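Local coordinates for putative glycosidase ph117-related (Bacteroides thetaiotaomicron, PDB 5A7V), which probably cleaves beta-linked mannosides, as a glycoside hydrolase family 130 enzyme whose pocket binds mannose, at residues A[30-35]-A[381-386]; A[232-237]-A[269-274]; A[260-265]-A[324-329]; A[345-350]-A[361-366]. All coordinates share one frame; numbering follows the deposited sequence.

Interaction 1: A[30-35]-A[381-386]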
# COMPACT_ATOMS: atom_id res chain seq x y z
N LYS A 30 6.40 24.36 13.85
CA LYS A 30 6.72 23.16 13.07
C LYS A 30 5.63 22.83 12.03
O LYS A 30 5.47 21.67 11.63
CB LYS A 30 6.96 22.00 14.01
CG LYS A 30 8.13 22.22 14.96
CD LYS A 30 9.44 22.21 14.28
CE LYS A 30 10.55 22.18 15.34
NZ LYS A 30 11.82 22.31 14.65
N LYS A 31 4.97 23.87 11.51
CA LYS A 31 3.95 23.64 10.46
C LYS A 31 4.57 22.95 9.25
O LYS A 31 5.71 23.18 8.86
CB LYS A 31 3.33 24.95 10.02
CG LYS A 31 2.30 25.49 10.97
CD LYS A 31 1.49 26.61 10.34
CE LYS A 31 0.40 27.05 11.31
NZ LYS A 31 0.97 27.92 12.34
N ASN A 32 3.73 22.13 8.61
CA ASN A 32 4.07 21.38 7.39
C ASN A 32 2.99 21.66 6.36
O ASN A 32 2.03 20.90 6.22
CB ASN A 32 4.14 19.91 7.74
CG ASN A 32 4.46 19.00 6.55
OD1 ASN A 32 4.95 19.43 5.49
ND2 ASN A 32 4.28 17.74 6.77
N VAL A 33 3.15 22.73 5.61
CA VAL A 33 2.09 23.21 4.69
C VAL A 33 2.08 22.38 3.42
O VAL A 33 3.13 22.06 2.88
CB VAL A 33 2.29 24.68 4.34
CG1 VAL A 33 1.24 25.18 3.35
CG2 VAL A 33 2.33 25.57 5.60
N LEU A 34 0.88 22.00 2.97
CA LEU A 34 0.69 21.20 1.75
C LEU A 34 0.40 22.07 0.55
O LEU A 34 -0.27 23.09 0.69
CB LEU A 34 -0.44 20.20 1.95
CG LEU A 34 -0.28 19.13 3.03
CD1 LEU A 34 -1.59 18.34 3.23
CD2 LEU A 34 0.89 18.24 2.68
N PRO A 35 0.86 21.65 -0.64
CA PRO A 35 0.36 22.33 -1.86
C PRO A 35 -1.14 22.02 -2.06
O PRO A 35 -1.68 21.05 -1.48
CB PRO A 35 1.21 21.75 -2.96
CG PRO A 35 1.79 20.51 -2.43
CD PRO A 35 1.70 20.48 -0.95
N ALA A 381 -7.61 18.61 8.34
CA ALA A 381 -6.61 18.69 9.42
C ALA A 381 -5.28 19.13 8.85
O ALA A 381 -5.05 19.21 7.63
CB ALA A 381 -6.51 17.33 10.09
N ALA A 382 -4.39 19.45 9.76
CA ALA A 382 -2.99 19.67 9.39
C ALA A 382 -2.32 18.37 9.01
O ALA A 382 -2.69 17.30 9.47
CB ALA A 382 -2.23 20.31 10.56
N ALA A 383 -1.27 18.47 8.19
CA ALA A 383 -0.36 17.35 7.96
C ALA A 383 0.43 17.09 9.27
O ALA A 383 0.42 17.91 10.21
CB ALA A 383 0.56 17.63 6.80
N ASP A 384 1.13 15.95 9.32
CA ASP A 384 1.99 15.73 10.50
C ASP A 384 3.07 16.81 10.53
O ASP A 384 3.58 17.25 9.49
CB ASP A 384 2.62 14.35 10.48
CG ASP A 384 1.69 13.21 10.94
OD1 ASP A 384 0.65 13.50 11.60
OD2 ASP A 384 2.03 12.03 10.67
N PRO A 385 3.43 17.28 11.74
CA PRO A 385 4.35 18.40 11.83
C PRO A 385 5.78 18.01 11.43
O PRO A 385 6.14 16.82 11.42
CB PRO A 385 4.32 18.73 13.31
CG PRO A 385 3.98 17.44 13.97
CD PRO A 385 2.99 16.79 13.05
N LEU A 386 6.56 19.03 11.10
CA LEU A 386 8.00 18.79 10.90
C LEU A 386 8.67 18.44 12.23
O LEU A 386 8.20 18.87 13.27
CB LEU A 386 8.63 20.00 10.23
CG LEU A 386 7.96 20.42 8.91
CD1 LEU A 386 8.78 21.49 8.24
CD2 LEU A 386 7.77 19.25 7.93
O HOH W 1 -0.43 21.17 7.38
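N32 and L386 meet at about a right angle, with L386 CD2 resting 3.6 Å from N32 CG beside the side-chain amide. Each residue also contributes one direct hydrogen bond. L386 N donates to K30 O over 2.9 Å, in the plane of that carbonyl, while N32 ND2 donates to D384 O, also at 2.9 Å and nearly straight at 161°. This acceptor lies almost in the amide plane of N32. The reach depends on the first torsion: with CG opposite the backbone N (chi1 179°), the amide is carried over the 381-386 segment. Beyond it, A383 CB sits 3.6 Å from the carbonyl oxygen N32 O. The same methyl makes an apolar contact with L34, A383 CB lying 4.1 Å from L34 CG. A water stitches the same end, donating to N32 O at 2.7 Å and accepting from A383 N. At the other end the aliphatic part of K30 runs by L386 O, with CB 3.4 Å from that oxygen.

The next shell sets these groups in place. N32 ND2 gives a second bond to P328 O, which helps hold the amide's rotation. D384 directs its carboxylate away from the 30-35 segment, to a salt bridge with R44 and a hydrogen bond from the backbone of R331, and P385 O accepts from R331 NE.

Two irregular loops near the chain termini are thus joined on the surface without forming a sheet. Their attachment rests on two direct bonds and one bridging water, with the carbons of L386 and A383 packed around them.

Interaction 2: A[232-237]-A[269-274]; sequences EHVFAA and QLTECG. With MAN (alpha-D-mannopyranose), chain E.
T271 brings its hydroxyl against the backbone of H233 without gaining a hydrogen bond: OG1 lies 3.5 Å from H233 CA, is buried by the contact, and has no polar partner anywhere in the model. Its first torsion (chi1 52°) places OG1 between the backbone N and the carbonyl carbon, facing the 232-237 segment. No hydrogen bond links the two segments at all, although both run into strands of the same curled sheet.

What remains is van der Waals fitting. V234 crosses T271 at about a right angle and divides its branches, CG2 approaching T271 O at 3.6 Å and CG1 reaching C273 SG at 4.2 Å. V234 and C273 also both pack on L286 of strand 283-291. At the other end L270 CD2 rests 3.8 Å from E232 CA, beside the extended side chain of E232. L270 and Q269 together face K291 as a classic beta bulge.

Along strand 270-273 the side chain of E272 turns from this packing to the bound alpha-mannose, where its OE2 accepts from the sugar O2 over 2.6 Å. S204 bonds the same OE2, which helps fix the carboxylate, and E231, just before the first segment, holds the sugar as well. The chemistry implies a division of labour: T271 and C273 pack against the 232-237 segment, E272 bonds the mannose, and L270 serves both, touching E232 with CD2 and lining the pocket with CD1.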
# COMPACT_ATOMS: atom_id res chain seq x y z
N GLU A 232 12.14 0.39 -5.18
CA GLU A 232 13.37 1.18 -5.23
C GLU A 232 13.29 2.43 -6.12
O GLU A 232 14.10 3.34 -6.01
CB GLU A 232 14.54 0.32 -5.72
CG GLU A 232 14.87 -0.86 -4.81
CD GLU A 232 15.90 -1.85 -5.38
OE1 GLU A 232 16.51 -1.59 -6.41
OE2 GLU A 232 16.09 -2.90 -4.77
N HIS A 233 12.36 2.41 -7.07
CA HIS A 233 12.03 3.52 -7.99
C HIS A 233 10.55 3.39 -8.31
O HIS A 233 9.98 2.29 -8.10
CB HIS A 233 12.81 3.45 -9.31
CG HIS A 233 14.27 3.32 -9.14
ND1 HIS A 233 15.12 4.40 -9.03
CD2 HIS A 233 15.02 2.20 -9.00
CE1 HIS A 233 16.35 3.94 -8.82
NE2 HIS A 233 16.31 2.62 -8.79
N VAL A 234 9.96 4.49 -8.77
CA VAL A 234 8.60 4.41 -9.33
C VAL A 234 8.68 4.14 -10.83
O VAL A 234 9.27 4.91 -11.58
CB VAL A 234 7.77 5.69 -9.04
CG1 VAL A 234 6.41 5.63 -9.70
CG2 VAL A 234 7.69 5.91 -7.53
N PHE A 235 8.08 3.01 -11.21
CA PHE A 235 7.97 2.51 -12.57
C PHE A 235 6.47 2.57 -12.97
O PHE A 235 5.62 2.93 -12.15
CB PHE A 235 8.45 1.07 -12.67
CG PHE A 235 9.88 0.85 -12.23
CD1 PHE A 235 10.93 1.31 -12.99
CD2 PHE A 235 10.17 0.15 -11.05
CE1 PHE A 235 12.23 1.07 -12.59
CE2 PHE A 235 11.48 -0.07 -10.65
CZ PHE A 235 12.50 0.39 -11.44
N ALA A 236 6.16 2.21 -14.23
CA ALA A 236 4.74 2.17 -14.67
C ALA A 236 4.51 1.02 -15.61
O ALA A 236 5.45 0.37 -16.10
CB ALA A 236 4.32 3.49 -15.26
N ALA A 237 3.22 0.72 -15.80
CA ALA A 237 2.80 -0.36 -16.71
C ALA A 237 1.38 -0.08 -17.18
O ALA A 237 0.61 0.64 -16.54
CB ALA A 237 2.85 -1.70 -15.97
N GLN A 269 16.18 6.52 0.20
CA GLN A 269 16.60 5.15 -0.08
C GLN A 269 15.59 4.41 -0.96
O GLN A 269 16.01 3.61 -1.82
CB GLN A 269 16.84 4.38 1.23
CG GLN A 269 17.50 3.02 1.03
CD GLN A 269 18.05 2.47 2.36
OE1 GLN A 269 18.52 3.23 3.19
NE2 GLN A 269 17.93 1.20 2.56
N LEU A 270 14.29 4.65 -0.73
CA LEU A 270 13.20 3.98 -1.52
C LEU A 270 12.14 5.03 -1.78
O LEU A 270 11.91 5.96 -0.97
CB LEU A 270 12.56 2.85 -0.74
CG LEU A 270 13.43 1.70 -0.31
CD1 LEU A 270 12.63 0.75 0.59
CD2 LEU A 270 14.04 0.95 -1.47
N THR A 271 11.45 4.83 -2.92
CA THR A 271 10.20 5.54 -3.29
C THR A 271 9.20 4.44 -3.69
O THR A 271 9.18 4.01 -4.86
CB THR A 271 10.39 6.55 -4.47
OG1 THR A 271 11.03 5.87 -5.55
CG2 THR A 271 11.26 7.74 -4.06
N GLU A 272 8.42 3.98 -2.74
CA GLU A 272 7.67 2.73 -2.90
C GLU A 272 6.19 3.05 -2.95
O GLU A 272 5.60 3.67 -2.08
CB GLU A 272 7.95 1.80 -1.72
CG GLU A 272 7.13 0.50 -1.78
CD GLU A 272 7.62 -0.60 -0.89
OE1 GLU A 272 8.41 -0.28 0.08
OE2 GLU A 272 7.29 -1.78 -1.14
N CYS A 273 5.55 2.62 -4.04
CA CYS A 273 4.12 2.94 -4.30
C CYS A 273 3.25 2.56 -3.12
O CYS A 273 3.46 1.53 -2.51
CB CYS A 273 3.68 2.28 -5.61
SG CYS A 273 4.53 2.96 -7.07
N GLY A 274 2.24 3.39 -2.83
CA GLY A 274 1.33 3.15 -1.72
C GLY A 274 -0.06 2.65 -2.19
O GLY A 274 -0.12 1.64 -2.92
C1 MAN E . 9.20 -3.16 2.16
C2 MAN E . 7.67 -3.00 2.05
C3 MAN E . 6.83 -3.67 3.15
C4 MAN E . 7.45 -3.44 4.54
C5 MAN E . 8.76 -2.63 4.49
C6 MAN E . 9.46 -2.55 5.87
O1 MAN E . 9.96 -2.04 1.45
O2 MAN E . 7.33 -3.56 0.77
O3 MAN E . 6.71 -5.07 2.98
O4 MAN E . 6.45 -2.81 5.32
O5 MAN E . 9.63 -3.31 3.53
O6 MAN E . 9.83 -3.87 6.29

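Interaction 3: A[260-265]-A[324-329]; sequences SPRDGH and RLDEPF
The 260-265 and 324-329 segments form no backbone pairing; their alpha carbons stay 11.0 Å apart at the pair S260 CA and R324 CA and close to 6.8 Å between H265 CA and D326 CA. A type II beta turn from R262 to H265, with G264 at positive phi (88°), folds the first segment back so that R262 points across and the H265 ring reaches over beside it.

R262 and R324 then slide past each other in opposite directions and stack flat, their guanidinium planes 7° apart. The H265 ring lies over the opposite face of R262, which is therefore enclosed between R324 and the imidazole. Around the edges every group finds acceptors. R324 grips S260 O end-on, NH1 at 2.9 Å and NH2 at 3.0 Å, with the oxygen near the guanidinium plane. R262 NH2 donates to L325 O at 2.8 Å, and R262 NH1 forms a salt bridge with D326 OD1 at 3.0 Å, the R262 side chain crossing that of D326 at about a right angle. H265 ND1 completes the set with a nearly straight bond (170°) to a lone pair of D326 O, 2.9 Å away.

Stacking of like charges is probably eased by D267, whose carboxylate forms salt bridges with both arginines. The arrangement is an arginine-arginine stack extended by a histidine, here tying two surface loops that follow strands 246-247 and 320-324 of the beta-propeller expected for this family.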
# COMPACT_ATOMS: atom_id res chain seq x y z
N SER A 260 12.79 8.71 -8.75
CA SER A 260 13.63 7.89 -7.92
C SER A 260 13.87 8.57 -6.56
O SER A 260 13.56 9.75 -6.38
CB SER A 260 15.00 7.77 -8.63
OG SER A 260 14.85 7.02 -9.84
N PRO A 261 14.42 7.80 -5.62
CA PRO A 261 14.90 8.44 -4.38
C PRO A 261 15.87 9.57 -4.66
O PRO A 261 16.54 9.59 -5.70
CB PRO A 261 15.56 7.30 -3.61
CG PRO A 261 14.95 6.05 -4.18
CD PRO A 261 14.70 6.35 -5.63
N ARG A 262 15.94 10.50 -3.72
CA ARG A 262 16.76 11.70 -3.88
C ARG A 262 17.53 12.00 -2.61
O ARG A 262 17.09 11.72 -1.49
CB ARG A 262 15.90 12.90 -4.25
CG ARG A 262 14.82 13.16 -3.26
CD ARG A 262 13.87 14.28 -3.59
NE ARG A 262 12.74 14.17 -2.71
CZ ARG A 262 11.84 15.09 -2.46
NH1 ARG A 262 11.87 16.26 -3.07
NH2 ARG A 262 10.92 14.82 -1.54
N ASP A 263 18.69 12.63 -2.76
CA ASP A 263 19.51 12.99 -1.60
C ASP A 263 18.81 14.11 -0.81
O ASP A 263 18.20 15.04 -1.37
CB ASP A 263 20.86 13.50 -2.05
CG ASP A 263 21.80 12.44 -2.58
OD1 ASP A 263 21.46 11.23 -2.56
OD2 ASP A 263 22.95 12.85 -3.00
N GLY A 264 18.99 14.08 0.52
CA GLY A 264 18.57 15.18 1.35
C GLY A 264 17.17 15.21 1.88
O GLY A 264 16.80 16.08 2.64
N HIS A 265 16.36 14.25 1.41
CA HIS A 265 14.95 14.17 1.76
C HIS A 265 14.60 12.82 2.40
O HIS A 265 15.37 11.87 2.35
CB HIS A 265 14.04 14.45 0.53
CG HIS A 265 14.20 15.82 -0.03
ND1 HIS A 265 13.34 16.85 0.26
CD2 HIS A 265 15.16 16.34 -0.84
CE1 HIS A 265 13.77 17.96 -0.36
NE2 HIS A 265 14.88 17.67 -1.03
N ARG A 324 6.78 16.60 -6.34
CA ARG A 324 6.51 15.81 -5.15
C ARG A 324 6.67 16.66 -3.92
O ARG A 324 7.34 17.70 -3.96
CB ARG A 324 7.39 14.55 -5.08
CG ARG A 324 8.89 14.81 -5.04
CD ARG A 324 9.70 13.55 -4.87
NE ARG A 324 10.94 13.60 -5.67
CZ ARG A 324 11.77 12.59 -5.83
NH1 ARG A 324 11.73 11.54 -5.02
NH2 ARG A 324 12.70 12.62 -6.75
N LEU A 325 6.04 16.24 -2.82
CA LEU A 325 6.23 16.94 -1.54
C LEU A 325 7.68 16.85 -1.08
O LEU A 325 8.29 15.81 -1.21
CB LEU A 325 5.35 16.35 -0.44
CG LEU A 325 3.87 16.18 -0.75
CD1 LEU A 325 3.14 15.55 0.44
CD2 LEU A 325 3.26 17.51 -1.15
N ASP A 326 8.20 17.94 -0.50
CA ASP A 326 9.58 17.94 0.01
C ASP A 326 9.74 17.29 1.38
O ASP A 326 10.85 16.87 1.74
CB ASP A 326 10.13 19.37 -0.01
CG ASP A 326 10.51 19.82 -1.43
OD1 ASP A 326 10.96 18.98 -2.24
OD2 ASP A 326 10.26 21.00 -1.75
N GLU A 327 8.64 17.25 2.13
CA GLU A 327 8.56 16.72 3.50
C GLU A 327 7.43 15.70 3.50
O GLU A 327 6.45 15.87 2.77
CB GLU A 327 8.23 17.82 4.52
CG GLU A 327 9.16 19.04 4.48
CD GLU A 327 10.54 18.75 4.86
OE1 GLU A 327 10.80 17.70 5.44
OE2 GLU A 327 11.39 19.66 4.62
N PRO A 328 7.51 14.66 4.32
CA PRO A 328 6.40 13.69 4.34
C PRO A 328 5.17 14.33 4.92
O PRO A 328 5.24 15.14 5.83
CB PRO A 328 6.93 12.56 5.22
CG PRO A 328 7.92 13.23 6.17
CD PRO A 328 8.53 14.35 5.35
N PHE A 329 3.99 13.92 4.42
CA PHE A 329 2.71 14.45 4.95
C PHE A 329 2.21 13.64 6.17
O PHE A 329 1.34 14.11 6.92
CB PHE A 329 1.58 14.51 3.88
CG PHE A 329 1.02 13.17 3.44
CD1 PHE A 329 1.68 12.37 2.54
CD2 PHE A 329 -0.15 12.70 4.01
CE1 PHE A 329 1.17 11.12 2.17
CE2 PHE A 329 -0.67 11.48 3.64
CZ PHE A 329 -0.03 10.69 2.72

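Interaction 4: A[345-350]-A[361-366]; sequences GTVFIE and LYYGCA. With MAN (alpha-D-mannopyranose), chain E.
F348 and G364 form a hydrogen-bonded pair near the open end of a beta hairpin, in which strands 347-355 and 358-365 run antiparallel within a three-stranded sheet consistent with one blade of a family 130 propeller.

Backbone bonds set the register. F348 N donates to G364 O and G364 N returns to F348 O, both at 2.9 Å. E350 N donates to Y362 O, but Y362 pairs onward with G351, so the regular alternation breaks here. At the open end A366 N bonds T346 O at 3.2 Å and, weakly, T346 OG1. The flanking pairs V347 with C365 and I349 with Y363 are non-hydrogen-bonded.

Apolar contacts gather on the face carrying V347, I349 and Y363. V347 and Y363 lie side by side, pointing the same way, with V347 CG1 3.9 Å from Y363 CE2. I349 CG2 fits between Y363 CB and L361 CD2, 4.0 Å from each. The Y363 ring also meets F330 edge-to-face, and its hydroxyl bonds E337.

Sugar contact belongs to the other face. A trans first torsion (chi1 -166°) directs the F348 ring away from the partner strand, and it offers one face to the bound alpha-mannose, F348 CZ standing 3.7 Å from the sugar C2.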
# COMPACT_ATOMS: atom_id res chain seq x y z
N GLY A 345 10.62 1.95 12.40
CA GLY A 345 9.34 2.60 12.28
C GLY A 345 8.79 2.71 10.87
O GLY A 345 9.53 2.93 9.94
N THR A 346 7.46 2.57 10.74
CA THR A 346 6.77 2.86 9.46
C THR A 346 5.42 3.44 9.74
O THR A 346 4.76 3.03 10.73
CB THR A 346 6.54 1.61 8.55
OG1 THR A 346 5.44 0.87 9.09
CG2 THR A 346 7.75 0.73 8.37
N VAL A 347 4.93 4.26 8.80
CA VAL A 347 3.50 4.40 8.52
C VAL A 347 3.35 4.03 7.04
O VAL A 347 3.49 4.87 6.14
CB VAL A 347 2.92 5.79 8.86
CG1 VAL A 347 2.83 5.94 10.38
CG2 VAL A 347 3.72 6.95 8.27
N PHE A 348 3.16 2.73 6.78
CA PHE A 348 3.24 2.20 5.42
C PHE A 348 1.85 2.28 4.77
O PHE A 348 0.99 1.46 5.04
CB PHE A 348 3.78 0.78 5.42
CG PHE A 348 4.21 0.29 4.08
CD1 PHE A 348 5.45 0.64 3.54
CD2 PHE A 348 3.32 -0.47 3.29
CE1 PHE A 348 5.82 0.24 2.28
CE2 PHE A 348 3.71 -0.88 2.04
CZ PHE A 348 4.93 -0.55 1.52
N ILE A 349 1.64 3.34 3.99
CA ILE A 349 0.32 3.64 3.47
C ILE A 349 -0.02 2.75 2.30
O ILE A 349 0.79 2.52 1.41
CB ILE A 349 0.17 5.14 3.17
CG1 ILE A 349 1.13 5.65 2.09
CG2 ILE A 349 0.26 5.97 4.44
CD1 ILE A 349 0.69 6.92 1.41
N GLU A 350 -1.27 2.25 2.32
CA GLU A 350 -1.58 1.15 1.42
C GLU A 350 -3.06 1.05 1.04
O GLU A 350 -3.34 0.45 -0.03
CB GLU A 350 -1.09 -0.14 2.03
CG GLU A 350 -1.06 -1.33 1.11
CD GLU A 350 -0.31 -2.51 1.70
OE1 GLU A 350 0.71 -2.32 2.41
OE2 GLU A 350 -0.66 -3.70 1.45
N LEU A 361 -7.69 6.53 5.34
CA LEU A 361 -6.36 6.00 5.01
C LEU A 361 -6.03 4.86 5.95
O LEU A 361 -6.20 5.03 7.18
CB LEU A 361 -5.35 7.13 5.19
CG LEU A 361 -3.89 6.82 4.84
CD1 LEU A 361 -3.68 6.56 3.38
CD2 LEU A 361 -3.04 7.98 5.31
N TYR A 362 -5.55 3.75 5.41
CA TYR A 362 -5.17 2.55 6.18
C TYR A 362 -3.72 2.24 5.91
O TYR A 362 -3.26 2.29 4.76
CB TYR A 362 -6.09 1.34 5.82
CG TYR A 362 -7.51 1.62 6.30
CD1 TYR A 362 -7.88 1.32 7.58
CD2 TYR A 362 -8.46 2.19 5.46
CE1 TYR A 362 -9.14 1.63 8.07
CE2 TYR A 362 -9.71 2.53 5.95
CZ TYR A 362 -10.05 2.27 7.26
OH TYR A 362 -11.29 2.65 7.74
N TYR A 363 -2.98 1.97 6.99
CA TYR A 363 -1.54 1.85 6.89
C TYR A 363 -0.99 0.82 7.88
O TYR A 363 -1.58 0.55 8.95
CB TYR A 363 -0.85 3.22 7.09
CG TYR A 363 -1.21 3.92 8.35
CD1 TYR A 363 -2.32 4.73 8.47
CD2 TYR A 363 -0.39 3.79 9.51
CE1 TYR A 363 -2.63 5.38 9.68
CE2 TYR A 363 -0.70 4.43 10.67
CZ TYR A 363 -1.78 5.26 10.77
OH TYR A 363 -2.10 5.94 11.93
N GLY A 364 0.15 0.24 7.52
CA GLY A 364 0.93 -0.57 8.49
C GLY A 364 1.68 0.30 9.48
O GLY A 364 2.21 1.35 9.11
N CYS A 365 1.72 -0.19 10.72
CA CYS A 365 2.44 0.49 11.80
C CYS A 365 3.63 -0.37 12.19
O CYS A 365 3.46 -1.39 12.88
CB CYS A 365 1.54 0.65 13.01
SG CYS A 365 0.04 1.66 12.73
N ALA A 366 4.81 0.04 11.72
CA ALA A 366 6.06 -0.63 12.06
C ALA A 366 6.02 -2.15 11.83
O ALA A 366 6.65 -2.91 12.57
CB ALA A 366 6.54 -0.28 13.47
C1 MAN E . 9.20 -3.16 2.16
C2 MAN E . 7.67 -3.00 2.05
C3 MAN E . 6.83 -3.67 3.15
C4 MAN E . 7.45 -3.44 4.54
C5 MAN E . 8.76 -2.63 4.49
C6 MAN E . 9.46 -2.55 5.87
O1 MAN E . 9.96 -2.04 1.45
O2 MAN E . 7.33 -3.56 0.77
O3 MAN E . 6.71 -5.07 2.98
O4 MAN E . 6.45 -2.81 5.32
O5 MAN E . 9.63 -3.31 3.53
O6 MAN E . 9.83 -3.87 6.29

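Interactions 2 and 4 are buried and both reach the same alpha-mannose; they also touch directly, E272 OE1 lying 3.4 Å from F348 CE1. Interactions 1 and 3 are surface contacts between loops: interaction 1 mixes backbone, amide and water bonds, whereas interaction 3 rests on charged and ring side chains. Interaction 3 touches the other three. Its P328 O and F329 O receive N32 and D384 of interaction 1, S260 bonds H233 of interaction 2, and F329 packs on I349 of interaction 4. Surface loops are thus joined mainly by polar bonds and buried segments by strand pairing or packing, while the sugar itself meets both a carboxylate and a ring face.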